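PDB 4L7T: NanU sialic acid binding protein from Bacteroides fragilis, which binds sialic acid with high affinity at the outer membrane, probably for uptake together with its partner NanO. Local coordinates for residues V290-Y295 with Q315-I320; N364-V369 with N381-Y386; D148-L153 with K168-A173. One frame throughout, in Å; residues are numbered along the deposited sequence.

Contact 1: residues V290-Y295 with Q315-I320; sequences VPQQAY and QLNGLI
N317 leans on the start of helix 293-299, where Q293 offers its backbone N-H. CG stands anti to the backbone N (chi1 -175°), and chi2 of 38° turns OD1 to Q293 N. CB packs 3.7 Å from Q293 CB, CG stays close to that same methylene, and OD1 accepts a hydrogen bond from Q293 N at 3.0 Å. The bond is nearly straight (170° at the hydrogen), its donor tilted from the amide plane. OD1 also accepts from a water that takes the N-H of A294, while ND2 is hydrogen-bonded to OE1 of Q376. The arrangement belongs to a helix N-terminus: the first N-H groups lack intrahelical carbonyl partners, and an asparagine from a later loop of the SusD-family chain serves two of them, one directly and one through water. Beside it the backbones join by G318 N to P291 O, 2.8 Å. G318, with no side chain, lets V290 CB approach its CA to 4.0 Å. V290 CG1 meets L316 CB at 3.9 Å, the side chains crossing at about a right angle. I320 CD1 presses on V290 C at 3.5 Å, and I320 CG1 lies 3.8 Å from Y295 OH, which is hydrogen-bonded to E73.

Contact 2: residues N364-V369 with N381-Y386; sequences NKYQGV and NDYPIY
Y366 OH, hydrogen-bonded to the carbonyl oxygen of F466, also lies 3.6 Å from Y383 CE1, at the ring edge and near the ring plane. The contact joins the loop that follows the hairpin of strands 344-350 and 356-363 to strand 383-387, which pairs antiparallel with 267-271 and carries a classic beta bulge where I385 and Y386 both face F269. The Y366 and Y383 side chains cross obliquely. A tyrosine suits this place because its ring packs among M280, Y383 and P384 while the hydroxyl at the tip has a backbone acceptor. The side chain leaves the backbone toward 381-386, with CG beside the backbone N (chi1 -53°). K365 CG sits over the centre of one ring face, 4.0 Å above the plane, and F285 meets the ring edge-to-face. Nearer the backbone, N381 CB lies 4.0 Å from Y366 CD1, and the N381 amide lies beside the peptides of Q367 and G368, its plane 49° from that of the ring. G368 has a positive phi (60°), a conformation that glycine adopts easily. At the far end P384 reaches toward Y366 tip to tip, its CD lying 4.0 Å from Y366 CE1 at the ring edge, near the ring plane.

Contact 3: residues D148-L153 with K168-A173; sequences DVILYL and KAASPA
D148 and K168 reach across by different first torsions. In D148, CG is anti to the carbonyl carbon (chi1 -56°), and the carboxylate comes to the start of helix 173-191; in K168, CG is anti to the backbone N (chi1 -159°), 4.0 Å from I150 CG2, and chi2 of 159° carries CD on to Y152. D148 OD1 accepts a hydrogen bond from A173 N at 2.9 Å, the donor coming from above the carboxylate plane. An aspartate suits a helix start, where its negative charge would probably be favoured by the helix dipole. K168 gives its aliphatic part to the contact: CD lies 3.6 Å from Y152 CE1 and 3.9 Å from I150 CG2, as K168 and Y152 slide past each other in opposite directions. I150 CG2 also sits over the centre of the Y152 ring, 3.5 Å above its plane. A170, with a small methyl, fits close to the chain, its CB 3.5 Å from V149 C. L151 CD1 packs 3.8 Å from S171 CB. A water accepts from L151 N, donates to A169 O and hydrogen-bonds to S171 OG. The backbones meet through S171 N to V149 O at 2.8 Å, with a weak return bond from V149 N to S171 O. This isolated antiparallel beta bridge closes the loop between helices 121-146 and 173-191 in the helical, TPR-related part of a SusD-family protein.

How the contacts relate
Contacts 1 and 2 are neighbours, their centres about 17 Å apart and their nearest atoms about 5 Å apart without touching. R377 bridges them: it hydrogen-bonds Q315 at contact 1 and the carbonyl oxygen of Q367 at contact 2. Strand 356-363 also links the two, since its F362 packs on P291 and L316 and the strand leads directly into 364-369. Contact 3 is remote, its centre about 42 Å from that of contact 1 and about 33 Å from that of contact 2, and it precedes both along the chain. Contact 2 lies closest to the centre of the chain, about 11 Å away. The structure holds a sodium ion, at T483 and T486, but no sialic acid, so these contacts cannot be placed against the sugar site.

Contact 1: residues V290-Y295 with Q315-I320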
# COMPACT_ATOMS: atom_id res chain seq x y z
N VAL A 290 10.12 -7.46 11.70
CA VAL A 290 9.77 -8.14 12.96
C VAL A 290 11.08 -8.38 13.71
O VAL A 290 11.98 -8.94 13.13
CB VAL A 290 9.02 -9.48 12.68
CG1 VAL A 290 8.77 -10.25 14.04
CG2 VAL A 290 7.64 -9.11 11.91
N PRO A 291 11.14 -8.00 14.99
CA PRO A 291 12.39 -8.24 15.75
C PRO A 291 12.70 -9.74 16.01
O PRO A 291 11.86 -10.63 15.91
CB PRO A 291 12.19 -7.47 17.04
CG PRO A 291 10.66 -7.46 17.24
CD PRO A 291 10.07 -7.40 15.85
N GLN A 292 13.97 -9.98 16.36
CA GLN A 292 14.50 -11.33 16.50
C GLN A 292 14.23 -11.89 17.89
O GLN A 292 14.44 -11.18 18.89
CB GLN A 292 16.04 -11.24 16.22
CG GLN A 292 16.66 -12.67 16.16
CD GLN A 292 18.14 -12.66 16.38
OE1 GLN A 292 18.90 -13.15 15.52
NE2 GLN A 292 18.55 -12.26 17.57
N GLN A 293 13.77 -13.14 17.99
CA GLN A 293 13.43 -13.67 19.32
C GLN A 293 14.65 -13.74 20.20
O GLN A 293 14.61 -13.35 21.38
CB GLN A 293 12.75 -15.05 19.15
CG GLN A 293 12.30 -15.72 20.47
CD GLN A 293 11.70 -17.06 20.17
OE1 GLN A 293 12.41 -17.98 19.78
NE2 GLN A 293 10.36 -17.17 20.28
N ALA A 294 15.79 -14.19 19.65
CA ALA A 294 17.02 -14.25 20.48
C ALA A 294 17.37 -12.95 21.25
O ALA A 294 17.45 -12.96 22.49
CB ALA A 294 18.21 -14.76 19.65
N TYR A 295 17.53 -11.79 20.56
CA TYR A 295 17.88 -10.57 21.34
C TYR A 295 16.72 -9.95 22.09
O TYR A 295 16.92 -9.23 23.09
CB TYR A 295 18.71 -9.49 20.56
CG TYR A 295 17.97 -8.88 19.36
CD1 TYR A 295 16.79 -8.15 19.54
CD2 TYR A 295 18.45 -9.05 18.07
CE1 TYR A 295 16.08 -7.60 18.42
CE2 TYR A 295 17.78 -8.51 16.97
CZ TYR A 295 16.55 -7.84 17.18
OH TYR A 295 15.89 -7.40 16.08
N GLN A 315 7.17 -14.20 21.51
CA GLN A 315 6.81 -15.05 20.34
C GLN A 315 7.25 -14.48 18.99
O GLN A 315 7.14 -15.17 17.99
CB GLN A 315 5.27 -15.27 20.27
CG GLN A 315 4.72 -16.00 21.49
CD GLN A 315 3.27 -15.60 21.76
OE1 GLN A 315 2.59 -14.98 20.88
NE2 GLN A 315 2.78 -15.93 22.96
N LEU A 316 7.67 -13.22 18.90
CA LEU A 316 8.04 -12.65 17.57
C LEU A 316 9.41 -13.11 17.14
O LEU A 316 10.31 -13.12 17.94
CB LEU A 316 8.11 -11.14 17.73
CG LEU A 316 6.77 -10.51 18.13
CD1 LEU A 316 6.92 -9.02 18.46
CD2 LEU A 316 5.72 -10.75 17.03
N ASN A 317 9.58 -13.57 15.91
CA ASN A 317 10.91 -13.99 15.51
C ASN A 317 11.16 -13.73 14.07
O ASN A 317 10.92 -14.60 13.18
CB ASN A 317 11.16 -15.50 15.82
CG ASN A 317 12.60 -15.90 15.51
OD1 ASN A 317 13.52 -15.11 15.75
ND2 ASN A 317 12.81 -17.11 14.97
N GLY A 318 11.74 -12.55 13.81
CA GLY A 318 12.03 -12.15 12.48
C GLY A 318 13.40 -11.46 12.48
O GLY A 318 14.23 -11.71 13.35
N LEU A 319 13.59 -10.57 11.51
CA LEU A 319 14.81 -9.70 11.48
C LEU A 319 14.40 -8.27 11.10
O LEU A 319 13.43 -8.08 10.31
CB LEU A 319 15.84 -10.26 10.49
CG LEU A 319 16.47 -11.57 11.00
CD1 LEU A 319 17.31 -12.19 9.94
CD2 LEU A 319 17.35 -11.41 12.24
N ILE A 320 15.13 -7.29 11.66
CA ILE A 320 14.85 -5.92 11.30
C ILE A 320 15.91 -5.54 10.28
O ILE A 320 17.15 -5.53 10.59
CB ILE A 320 14.96 -5.01 12.48
CG1 ILE A 320 13.93 -5.29 13.61
CG2 ILE A 320 14.87 -3.50 11.99
CD1 ILE A 320 12.43 -5.23 13.17
O HOH W 1 15.78 -15.84 17.13

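Contact 2: residues N364-V369 with N381-Y386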
# COMPACT_ATOMS: atom_id res chain seq x y z
N ASN A 364 3.81 -2.55 14.99
CA ASN A 364 2.78 -3.33 15.74
C ASN A 364 1.45 -3.42 15.00
O ASN A 364 0.43 -3.92 15.52
CB ASN A 364 2.57 -2.71 17.09
CG ASN A 364 1.85 -3.66 18.10
OD1 ASN A 364 2.09 -4.89 18.16
ND2 ASN A 364 0.89 -3.07 18.83
N LYS A 365 1.46 -2.93 13.78
CA LYS A 365 0.17 -2.90 13.01
C LYS A 365 -0.28 -4.32 12.60
O LYS A 365 -1.50 -4.58 12.51
CB LYS A 365 0.31 -2.02 11.75
CG LYS A 365 -1.04 -1.95 10.95
CD LYS A 365 -1.00 -0.80 9.94
CE LYS A 365 -1.28 0.61 10.65
NZ LYS A 365 -1.30 1.74 9.56
N TYR A 366 0.68 -5.22 12.38
CA TYR A 366 0.41 -6.59 11.88
C TYR A 366 0.98 -7.56 12.91
O TYR A 366 2.24 -7.72 13.04
CB TYR A 366 1.02 -6.85 10.54
CG TYR A 366 0.68 -5.82 9.44
CD1 TYR A 366 -0.60 -5.73 8.96
CD2 TYR A 366 1.61 -4.96 8.99
CE1 TYR A 366 -0.97 -4.75 7.95
CE2 TYR A 366 1.33 -3.97 8.00
CZ TYR A 366 0.04 -3.86 7.52
OH TYR A 366 -0.26 -2.99 6.53
N GLN A 367 0.08 -8.10 13.72
CA GLN A 367 0.53 -8.90 14.90
C GLN A 367 0.48 -10.39 14.63
O GLN A 367 0.98 -11.13 15.42
CB GLN A 367 -0.18 -8.51 16.19
CG GLN A 367 0.02 -7.08 16.59
CD GLN A 367 -0.69 -6.67 17.82
OE1 GLN A 367 -1.37 -5.65 17.87
NE2 GLN A 367 -0.48 -7.41 18.87
N GLY A 368 -0.03 -10.80 13.46
CA GLY A 368 -0.08 -12.26 13.16
C GLY A 368 -0.92 -13.02 14.17
O GLY A 368 -1.80 -12.45 14.83
N VAL A 369 -0.63 -14.32 14.31
CA VAL A 369 -1.45 -15.20 15.12
C VAL A 369 -0.46 -16.22 15.66
O VAL A 369 0.50 -16.60 14.97
CB VAL A 369 -2.57 -15.82 14.27
CG1 VAL A 369 -2.06 -16.58 13.04
CG2 VAL A 369 -3.62 -16.63 15.15
N ASN A 381 -1.62 -11.82 8.66
CA ASN A 381 -2.63 -10.70 8.49
C ASN A 381 -2.80 -10.47 7.06
O ASN A 381 -1.91 -10.77 6.30
CB ASN A 381 -2.18 -9.42 9.13
CG ASN A 381 -2.06 -9.52 10.60
OD1 ASN A 381 -3.09 -9.47 11.31
ND2 ASN A 381 -0.86 -9.74 11.11
N ASP A 382 -3.97 -9.96 6.65
CA ASP A 382 -4.12 -9.55 5.29
C ASP A 382 -3.33 -8.21 5.12
O ASP A 382 -3.06 -7.56 6.09
CB ASP A 382 -5.61 -9.27 5.05
CG ASP A 382 -6.45 -10.50 5.28
OD1 ASP A 382 -5.98 -11.63 4.90
OD2 ASP A 382 -7.57 -10.33 5.85
N TYR A 383 -2.96 -7.93 3.89
CA TYR A 383 -2.29 -6.65 3.57
C TYR A 383 -3.36 -5.78 2.87
O TYR A 383 -3.64 -5.97 1.72
CB TYR A 383 -1.04 -6.90 2.70
CG TYR A 383 -0.36 -5.62 2.34
CD1 TYR A 383 0.10 -4.82 3.40
CD2 TYR A 383 -0.16 -5.28 1.06
CE1 TYR A 383 0.76 -3.57 3.11
CE2 TYR A 383 0.47 -4.03 0.72
CZ TYR A 383 0.95 -3.24 1.81
OH TYR A 383 1.51 -2.02 1.40
N PRO A 384 -3.82 -4.69 3.53
CA PRO A 384 -4.95 -3.92 2.89
C PRO A 384 -4.40 -3.04 1.79
O PRO A 384 -3.33 -2.43 1.97
CB PRO A 384 -5.49 -3.01 4.00
CG PRO A 384 -4.41 -2.94 5.04
CD PRO A 384 -3.58 -4.30 4.90
N ILE A 385 -5.05 -2.99 0.67
CA ILE A 385 -4.71 -2.08 -0.43
C ILE A 385 -5.56 -0.82 -0.37
O ILE A 385 -5.03 0.30 -0.45
CB ILE A 385 -4.95 -2.81 -1.84
CG1 ILE A 385 -4.05 -4.08 -1.89
CG2 ILE A 385 -4.74 -1.90 -2.98
CD1 ILE A 385 -2.46 -3.82 -1.85
N TYR A 386 -6.89 -1.00 -0.21
CA TYR A 386 -7.80 0.15 -0.13
C TYR A 386 -8.74 -0.05 1.03
O TYR A 386 -9.39 -1.13 1.17
CB TYR A 386 -8.67 0.27 -1.36
CG TYR A 386 -7.92 0.64 -2.62
CD1 TYR A 386 -6.97 1.64 -2.63
CD2 TYR A 386 -8.23 0.01 -3.85
CE1 TYR A 386 -6.33 2.03 -3.78
CE2 TYR A 386 -7.58 0.40 -5.01
CZ TYR A 386 -6.64 1.41 -4.97
OH TYR A 386 -6.04 1.76 -6.20

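Contact 3: residues D148-L153 with K168-A173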
# COMPACT_ATOMS: atom_id res chain seq x y z
N ASP A 148 7.89 5.69 -18.33
CA ASP A 148 7.68 5.00 -19.61
C ASP A 148 7.88 3.49 -19.50
O ASP A 148 8.92 3.01 -19.06
CB ASP A 148 8.73 5.47 -20.66
CG ASP A 148 8.74 6.93 -20.88
OD1 ASP A 148 7.95 7.68 -20.32
OD2 ASP A 148 9.61 7.38 -21.69
N VAL A 149 6.86 2.70 -19.86
CA VAL A 149 6.94 1.25 -19.68
C VAL A 149 6.25 0.58 -20.88
O VAL A 149 5.53 1.22 -21.60
CB VAL A 149 6.29 0.72 -18.35
CG1 VAL A 149 7.10 1.24 -17.10
CG2 VAL A 149 4.81 1.13 -18.29
N ILE A 150 6.55 -0.68 -21.09
CA ILE A 150 6.00 -1.42 -22.23
C ILE A 150 4.51 -1.67 -21.94
O ILE A 150 4.17 -2.04 -20.80
CB ILE A 150 6.67 -2.78 -22.36
CG1 ILE A 150 8.16 -2.61 -22.70
CG2 ILE A 150 5.96 -3.63 -23.45
CD1 ILE A 150 8.93 -3.90 -22.55
N LEU A 151 3.68 -1.50 -22.95
CA LEU A 151 2.22 -1.82 -22.84
C LEU A 151 1.95 -3.16 -23.51
O LEU A 151 1.95 -3.22 -24.74
CB LEU A 151 1.39 -0.69 -23.48
CG LEU A 151 1.35 0.68 -22.79
CD1 LEU A 151 0.60 1.63 -23.63
CD2 LEU A 151 0.72 0.57 -21.33
N TYR A 152 1.85 -4.23 -22.73
CA TYR A 152 1.49 -5.59 -23.19
C TYR A 152 0.00 -5.78 -22.84
O TYR A 152 -0.35 -5.82 -21.62
CB TYR A 152 2.28 -6.67 -22.42
CG TYR A 152 3.75 -6.87 -22.80
CD1 TYR A 152 4.12 -7.03 -24.14
CD2 TYR A 152 4.76 -6.90 -21.82
CE1 TYR A 152 5.48 -7.21 -24.50
CE2 TYR A 152 6.13 -7.09 -22.17
CZ TYR A 152 6.47 -7.24 -23.52
OH TYR A 152 7.80 -7.44 -23.93
N LEU A 153 -0.81 -5.91 -23.90
CA LEU A 153 -2.29 -6.05 -23.80
C LEU A 153 -2.84 -7.43 -24.26
O LEU A 153 -4.01 -7.76 -23.96
CB LEU A 153 -2.95 -4.92 -24.57
CG LEU A 153 -2.51 -3.53 -24.12
CD1 LEU A 153 -3.08 -2.44 -25.01
CD2 LEU A 153 -2.88 -3.33 -22.60
N LYS A 168 10.63 -5.40 -27.72
CA LYS A 168 9.57 -4.38 -27.54
C LYS A 168 9.92 -3.08 -26.80
O LYS A 168 10.41 -3.11 -25.69
CB LYS A 168 8.28 -4.99 -26.95
CG LYS A 168 7.06 -4.11 -27.25
CD LYS A 168 5.76 -4.85 -27.16
CE LYS A 168 4.73 -4.28 -28.14
NZ LYS A 168 4.18 -2.96 -27.69
N ALA A 169 9.66 -1.94 -27.44
CA ALA A 169 9.96 -0.65 -26.85
C ALA A 169 8.88 -0.20 -25.85
O ALA A 169 7.70 -0.52 -26.01
CB ALA A 169 10.14 0.39 -27.93
N ALA A 170 9.28 0.55 -24.83
CA ALA A 170 8.33 1.10 -23.86
C ALA A 170 7.51 2.22 -24.51
O ALA A 170 7.97 2.86 -25.43
CB ALA A 170 9.08 1.61 -22.65
N SER A 171 6.29 2.44 -24.03
CA SER A 171 5.51 3.60 -24.43
C SER A 171 5.76 4.75 -23.47
O SER A 171 6.03 4.48 -22.27
CB SER A 171 4.01 3.22 -24.42
OG SER A 171 3.78 2.07 -25.25
N PRO A 172 5.67 6.01 -23.97
CA PRO A 172 5.76 7.20 -23.14
C PRO A 172 4.72 7.12 -22.02
O PRO A 172 3.61 6.60 -22.21
CB PRO A 172 5.43 8.38 -24.08
CG PRO A 172 5.69 7.89 -25.47
CD PRO A 172 5.44 6.35 -25.39
N ALA A 173 5.10 7.65 -20.89
CA ALA A 173 4.21 7.76 -19.72
C ALA A 173 2.81 8.30 -20.08
O ALA A 173 1.80 7.82 -19.54
CB ALA A 173 4.86 8.68 -18.70
O HOH W 2 4.93 -0.28 -25.42